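Local coordinates for polyporopepsin (Irpex lacteus, PDB 1WKR), which cleaves peptide bonds as a pepsin-family aspartic endopeptidase of broad specificity that clots milk, at residues 30-35 / 210-215; 189-194 / 306-311. One frame throughout, in Å; residues are numbered along the deposited sequence.

Contact 1. Residues 30-35 / 210-215; sequences LVDTGS and IVDTGT
Thr33 and Thr213, one from each active-site loop, interlock at the buried base of this contact. Each hydroxyl sits in the crowded position between its own backbone N and carbonyl carbon (chi1 62° and 58°), and so faces the other loop. Thr213 OG1 donates to Val31 O over 2.7 Å and accepts from Thr33 N at 2.9 Å; in return Thr33 OG1 donates to Val211 O and accepts the N-H of Thr213 at 3.0 Å, nearly straight at 164°. Threonine suits both places because its hydroxyl gives and takes at once, while Thr33 CG2 packs on Thr213 CG2 at 3.8 Å. A water bridges Thr33 O and Val211 O. Toward the bound peptide inhibitor the direct bonds between the loops give way to two carboxylates, each held by its own loop. Those of Asp32 and Asp212 lie nearly coplanar, with the two OD1 atoms only 2.9 Å apart, so a proton is probably shared or held by one of the pair. Gly34 N and Gly214 N each bond to the OD1 two residues back, closing Asx turns; a CB on either glycine would collide with the opposite carboxylate. Ser35 OG and Thr215 OG1 grip the OD2 atoms of Asp32 and Asp212, while a modified side chain of the inhibitor bonds to Asp32 OD1 and Asp212 OD2. An alanine at Asp212 would remove the carboxylate that Gly214, Thr215 and the inhibitor use, and would probably leave Asp32 without its partner and weaken the hold on the inhibitor. The threonine lattice is the fireman's grip of pepsin-like proteases, beneath the catalytic aspartate dyad supplied by two Asp-Thr-Gly motifs.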
loop_
_atom_site.group_PDB
_atom_site.type_symbol
_atom_site.label_atom_id
_atom_site.label_comp_id
_atom_site.label_asym_id
_atom_site.label_seq_id
_atom_site.Cartn_x
_atom_site.Cartn_y
_atom_site.Cartn_z
ATOM N N LEU A 30 -8.129 5.664 2.504
ATOM C CA LEU A 30 -6.792 5.081 2.603
ATOM C C LEU A 30 -6.426 4.405 1.283
ATOM O O LEU A 30 -7.172 3.570 0.770
ATOM C CB LEU A 30 -6.832 4.090 3.762
ATOM C CG LEU A 30 -5.483 3.492 4.241
ATOM C CD1 LEU A 30 -5.581 3.082 5.713
ATOM C CD2 LEU A 30 -5.086 2.263 3.397
ATOM N N VAL A 31 -5.276 4.755 0.745
ATOM C CA VAL A 31 -4.819 4.202 -0.543
ATOM C C VAL A 31 -4.325 2.776 -0.342
ATOM O O VAL A 31 -3.281 2.549 0.298
ATOM C CB VAL A 31 -3.708 5.037 -1.156
ATOM C CG1 VAL A 31 -3.154 4.397 -2.432
ATOM C CG2 VAL A 31 -4.198 6.470 -1.413
ATOM N N ASP A 32 -5.058 1.787 -0.899
ATOM C CA ASP A 32 -4.709 0.379 -0.623
ATOM C C ASP A 32 -4.602 -0.446 -1.891
ATOM O O ASP A 32 -5.588 -0.849 -2.490
ATOM C CB ASP A 32 -5.788 -0.210 0.311
ATOM C CG ASP A 32 -5.396 -1.485 0.943
ATOM O OD1 ASP A 32 -4.177 -1.867 0.870
ATOM O OD2 ASP A 32 -6.249 -2.201 1.537
ATOM N N THR A 33 -3.374 -0.781 -2.293
ATOM C CA THR A 33 -3.136 -1.767 -3.363
ATOM C C THR A 33 -3.231 -3.181 -2.842
ATOM O O THR A 33 -3.159 -4.097 -3.667
ATOM C CB THR A 33 -1.832 -1.533 -4.091
ATOM O OG1 THR A 33 -0.728 -1.680 -3.153
ATOM C CG2 THR A 33 -1.736 -0.126 -4.736
ATOM N N GLY A 34 -3.451 -3.388 -1.528
ATOM C CA GLY A 34 -3.597 -4.722 -0.959
ATOM C C GLY A 34 -5.031 -5.173 -0.764
ATOM O O GLY A 34 -5.240 -6.237 -0.178
ATOM N N SER A 35 -6.001 -4.385 -1.212
ATOM C CA SER A 35 -7.431 -4.781 -1.193
ATOM C C SER A 35 -8.089 -4.018 -2.314
ATOM O O SER A 35 -7.490 -3.136 -2.921
ATOM C CB SER A 35 -8.097 -4.459 0.109
ATOM O OG SER A 35 -8.324 -3.073 0.292
ATOM N N ILE A 210 3.880 -9.572 -1.999
ATOM C CA ILE A 210 3.065 -8.521 -2.589
ATOM C C ILE A 210 3.590 -7.137 -2.320
ATOM O O ILE A 210 4.412 -6.936 -1.422
ATOM C CB ILE A 210 1.576 -8.634 -2.136
ATOM C CG1 ILE A 210 1.389 -8.179 -0.673
ATOM C CG2 ILE A 210 1.059 -10.068 -2.344
ATOM C CD1 ILE A 210 -0.072 -8.075 -0.225
ATOM N N VAL A 211 3.144 -6.194 -3.135
ATOM C CA VAL A 211 3.468 -4.754 -2.991
ATOM C C VAL A 211 2.211 -4.074 -2.557
ATOM O O VAL A 211 1.193 -4.094 -3.286
ATOM C CB VAL A 211 4.014 -4.213 -4.325
ATOM C CG1 VAL A 211 4.363 -2.730 -4.147
ATOM C CG2 VAL A 211 5.217 -5.007 -4.808
ATOM N N ASP A 212 2.233 -3.475 -1.380
ATOM C CA ASP A 212 0.989 -3.051 -0.722
ATOM C C ASP A 212 1.187 -1.675 -0.079
ATOM O O ASP A 212 1.787 -1.552 0.983
ATOM C CB ASP A 212 0.572 -4.094 0.314
ATOM C CG ASP A 212 -0.732 -3.768 0.908
ATOM O OD1 ASP A 212 -1.431 -2.810 0.511
ATOM O OD2 ASP A 212 -1.191 -4.525 1.880
ATOM N N THR A 213 0.567 -0.659 -0.671
ATOM C CA THR A 213 0.562 0.678 -0.103
ATOM C C THR A 213 -0.096 0.743 1.264
ATOM O O THR A 213 0.164 1.689 2.009
ATOM C CB THR A 213 -0.156 1.673 -1.036
ATOM O OG1 THR A 213 -1.504 1.217 -1.263
ATOM C CG2 THR A 213 0.546 1.817 -2.416
ATOM N N GLY A 214 -1.028 -0.197 1.548
ATOM C CA GLY A 214 -1.831 -0.216 2.785
ATOM C C GLY A 214 -1.281 -1.121 3.842
ATOM O O GLY A 214 -1.986 -1.461 4.818
ATOM N N THR A 215 -0.023 -1.583 3.699
ATOM C CA THR A 215 0.722 -2.187 4.840
ATOM C C THR A 215 1.811 -1.189 5.195
ATOM O O THR A 215 2.575 -0.759 4.331
ATOM C CB THR A 215 1.310 -3.534 4.459
ATOM O OG1 THR A 215 0.248 -4.496 4.348
ATOM C CG2 THR A 215 2.268 -4.069 5.510
HETATM O O HOH W 1 -1.782 3.653 2.490
HETATM O O HOH W 2 -1.059 -5.937 -3.426
#

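Contact 2. Residues 189-194 / 306-311. Unlike the reference sequence in segment 189-194: Ser194 (reference Thr).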
loop_
_atom_site.group_PDB
_atom_site.type_symbol
_atom_site.label_atom_id
_atom_site.label_comp_id
_atom_site.label_asym_id
_atom_site.label_seq_id
_atom_site.Cartn_x
_atom_site.Cartn_y
_atom_site.Cartn_z
ATOM N N TRP A 189 -1.177 -7.509 -5.989
ATOM C CA TRP A 189 -0.075 -7.026 -6.843
ATOM C C TRP A 189 1.154 -7.796 -6.408
ATOM O O TRP A 189 2.010 -7.317 -5.649
ATOM C CB TRP A 189 0.096 -5.500 -6.694
ATOM C CG TRP A 189 -1.071 -4.810 -7.393
ATOM C CD1 TRP A 189 -2.171 -4.247 -6.801
ATOM C CD2 TRP A 189 -1.264 -4.670 -8.789
ATOM N NE1 TRP A 189 -3.038 -3.741 -7.767
ATOM C CE2 TRP A 189 -2.492 -4.019 -8.996
ATOM C CE3 TRP A 189 -0.491 -5.026 -9.905
ATOM C CZ2 TRP A 189 -2.965 -3.717 -10.255
ATOM C CZ3 TRP A 189 -0.952 -4.705 -11.150
ATOM C CH2 TRP A 189 -2.170 -4.063 -11.333
ATOM N N GLY A 190 1.188 -9.069 -6.848
ATOM C CA GLY A 190 2.199 -10.058 -6.364
ATOM C C GLY A 190 3.330 -10.162 -7.309
ATOM O O GLY A 190 3.160 -10.202 -8.539
ATOM N N ILE A 191 4.534 -10.211 -6.747
ATOM C CA ILE A 191 5.753 -10.325 -7.521
ATOM C C ILE A 191 6.667 -11.376 -6.875
ATOM O O ILE A 191 6.472 -11.761 -5.727
ATOM C CB ILE A 191 6.524 -8.967 -7.629
ATOM C CG1 ILE A 191 7.029 -8.506 -6.251
ATOM C CG2 ILE A 191 5.605 -7.883 -8.236
ATOM C CD1 ILE A 191 7.932 -7.303 -6.309
ATOM N N ASN A 192 7.676 -11.797 -7.627
ATOM C CA ASN A 192 8.773 -12.546 -7.090
ATOM C C ASN A 192 9.954 -11.652 -6.790
ATOM O O ASN A 192 10.245 -10.759 -7.600
ATOM C CB ASN A 192 9.172 -13.650 -8.097
ATOM C CG ASN A 192 7.996 -14.561 -8.402
ATOM O OD1 ASN A 192 7.749 -14.801 -9.685
ATOM N ND2 ASN A 192 7.281 -14.994 -7.514
ATOM N N GLN A 193 10.631 -11.866 -5.653
ATOM C CA GLN A 193 11.849 -11.100 -5.381
ATOM C C GLN A 193 12.732 -11.913 -4.451
ATOM O O GLN A 193 12.248 -12.868 -3.814
ATOM C CB GLN A 193 11.532 -9.725 -4.732
ATOM C CG GLN A 193 11.286 -9.800 -3.245
ATOM C CD GLN A 193 10.793 -8.465 -2.671
ATOM O OE1 GLN A 193 10.640 -7.480 -3.395
ATOM N NE2 GLN A 193 10.579 -8.441 -1.361
ATOM N N SER A 194 13.980 -11.494 -4.289
ATOM C CA SER A 194 14.831 -11.925 -3.208
ATOM C C SER A 194 15.336 -10.704 -2.462
ATOM O O SER A 194 15.290 -9.589 -2.977
ATOM C CB SER A 194 15.998 -12.769 -3.722
ATOM O OG SER A 194 16.891 -11.909 -4.410
ATOM N N PHE A 306 6.297 -12.011 1.775
ATOM C CA PHE A 306 6.728 -10.648 2.099
ATOM C C PHE A 306 5.626 -9.662 1.698
ATOM O O PHE A 306 4.807 -10.008 0.815
ATOM C CB PHE A 306 8.097 -10.275 1.390
ATOM C CG PHE A 306 7.987 -10.265 -0.115
ATOM C CD1 PHE A 306 7.477 -9.185 -0.812
ATOM C CD2 PHE A 306 8.400 -11.380 -0.855
ATOM C CE1 PHE A 306 7.375 -9.169 -2.175
ATOM C CE2 PHE A 306 8.317 -11.371 -2.236
ATOM C CZ PHE A 306 7.811 -10.289 -2.890
ATOM N N ILE A 307 5.691 -8.510 2.304
ATOM C CA ILE A 307 4.847 -7.353 1.876
ATOM C C ILE A 307 5.809 -6.171 1.774
ATOM O O ILE A 307 6.327 -5.693 2.807
ATOM C CB ILE A 307 3.679 -7.061 2.815
ATOM C CG1 ILE A 307 2.770 -8.276 2.955
ATOM C CG2 ILE A 307 2.906 -5.875 2.273
ATOM C CD1 ILE A 307 1.608 -8.136 3.911
ATOM N N ASN A 308 6.004 -5.656 0.559
ATOM C CA ASN A 308 6.739 -4.391 0.373
ATOM C C ASN A 308 5.714 -3.285 0.618
ATOM O O ASN A 308 4.860 -3.000 -0.241
ATOM C CB ASN A 308 7.349 -4.295 -1.020
ATOM C CG ASN A 308 8.389 -5.344 -1.315
ATOM O OD1 ASN A 308 8.871 -6.070 -0.443
ATOM N ND2 ASN A 308 8.776 -5.439 -2.595
ATOM N N GLY A 309 5.774 -2.676 1.806
ATOM C CA GLY A 309 4.761 -1.726 2.262
ATOM C C GLY A 309 5.087 -0.308 2.024
ATOM O O GLY A 309 5.996 0.046 1.265
ATOM N N LEU A 310 4.280 0.557 2.652
ATOM C CA LEU A 310 4.439 2.023 2.524
ATOM C C LEU A 310 5.849 2.477 2.785
ATOM O O LEU A 310 6.345 3.334 2.075
ATOM C CB LEU A 310 3.454 2.658 3.562
ATOM C CG LEU A 310 3.475 4.174 3.680
ATOM C CD1 LEU A 310 2.117 4.617 4.246
ATOM C CD2 LEU A 310 4.585 4.667 4.602
ATOM N N THR A 311 6.540 1.889 3.765
ATOM C CA THR A 311 7.869 2.321 4.139
ATOM C C THR A 311 8.873 1.976 3.057
ATOM O O THR A 311 9.890 2.682 2.906
ATOM C CB THR A 311 8.284 1.743 5.493
ATOM O OG1 THR A 311 7.999 0.295 5.504
ATOM C CG2 THR A 311 7.586 2.431 6.661
#
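Gln193 and Asn308 meet tip to tip through a pair of amide-amide hydrogen bonds. Asn308 ND2 gives its N-H to Gln193 OE1 at 2.9 Å, almost perfectly straight (175°), and Gln193 NE2 returns one to Asn308 OD1 at 3.1 Å. Both acceptors are met in the carbonyl plane, on a lone pair, although the two amides are somewhat twisted against each other. Primary amides suit this buried spot, since each offers a donor and an acceptor side by side and carries no charge. The bridge spans strands 190-197 and 306-308 of the C-terminal lobe of the pepsin fold, whose short segments cross at 105° with axes 9.1 Å apart; strand 207-211 pairs with both. Phe306 lies against the glutamine side of the bridge. Its ring stacks under the Gln193 amide, the planes 14° apart; Gln193 NE2 lies over the ring centre, and Gln193 CG makes a CH-pi contact 3.8 Å from the centroid of the Phe306 ring. The extended glutamine chain beyond CG lets it lie across that face and still reach the asparagine. Farther out, Ile191 CG1 touches the ring edge in plane, 3.9 Å from Phe306 CZ, and Phe258 of strand 256-260 packs against both Gln193 and Asn308.

In the fold
From the N terminus the chain first lays down 30-35, at the end of strand 25-32 in the N-terminal lobe. It then runs through 189-194 before 210-215 returns to close contact 1, a loop of 174 intervening residues that joins the two lobes. Contact 2 closes later, when 306-311 comes back to 189-194 within the C-terminal lobe. The segments alternate, so the two loops cross. They lie about 10 Å apart, centre to centre, and strand 207-211 links them: it pairs with 190-197 on one hand and 306-308 on the other, with Ile210 O probably bonded to Asn308 N. Ile307 CG2, on segment 306-311, packs on Asp212 CB at 3.5 Å, so that this segment lies against the catalytic loop.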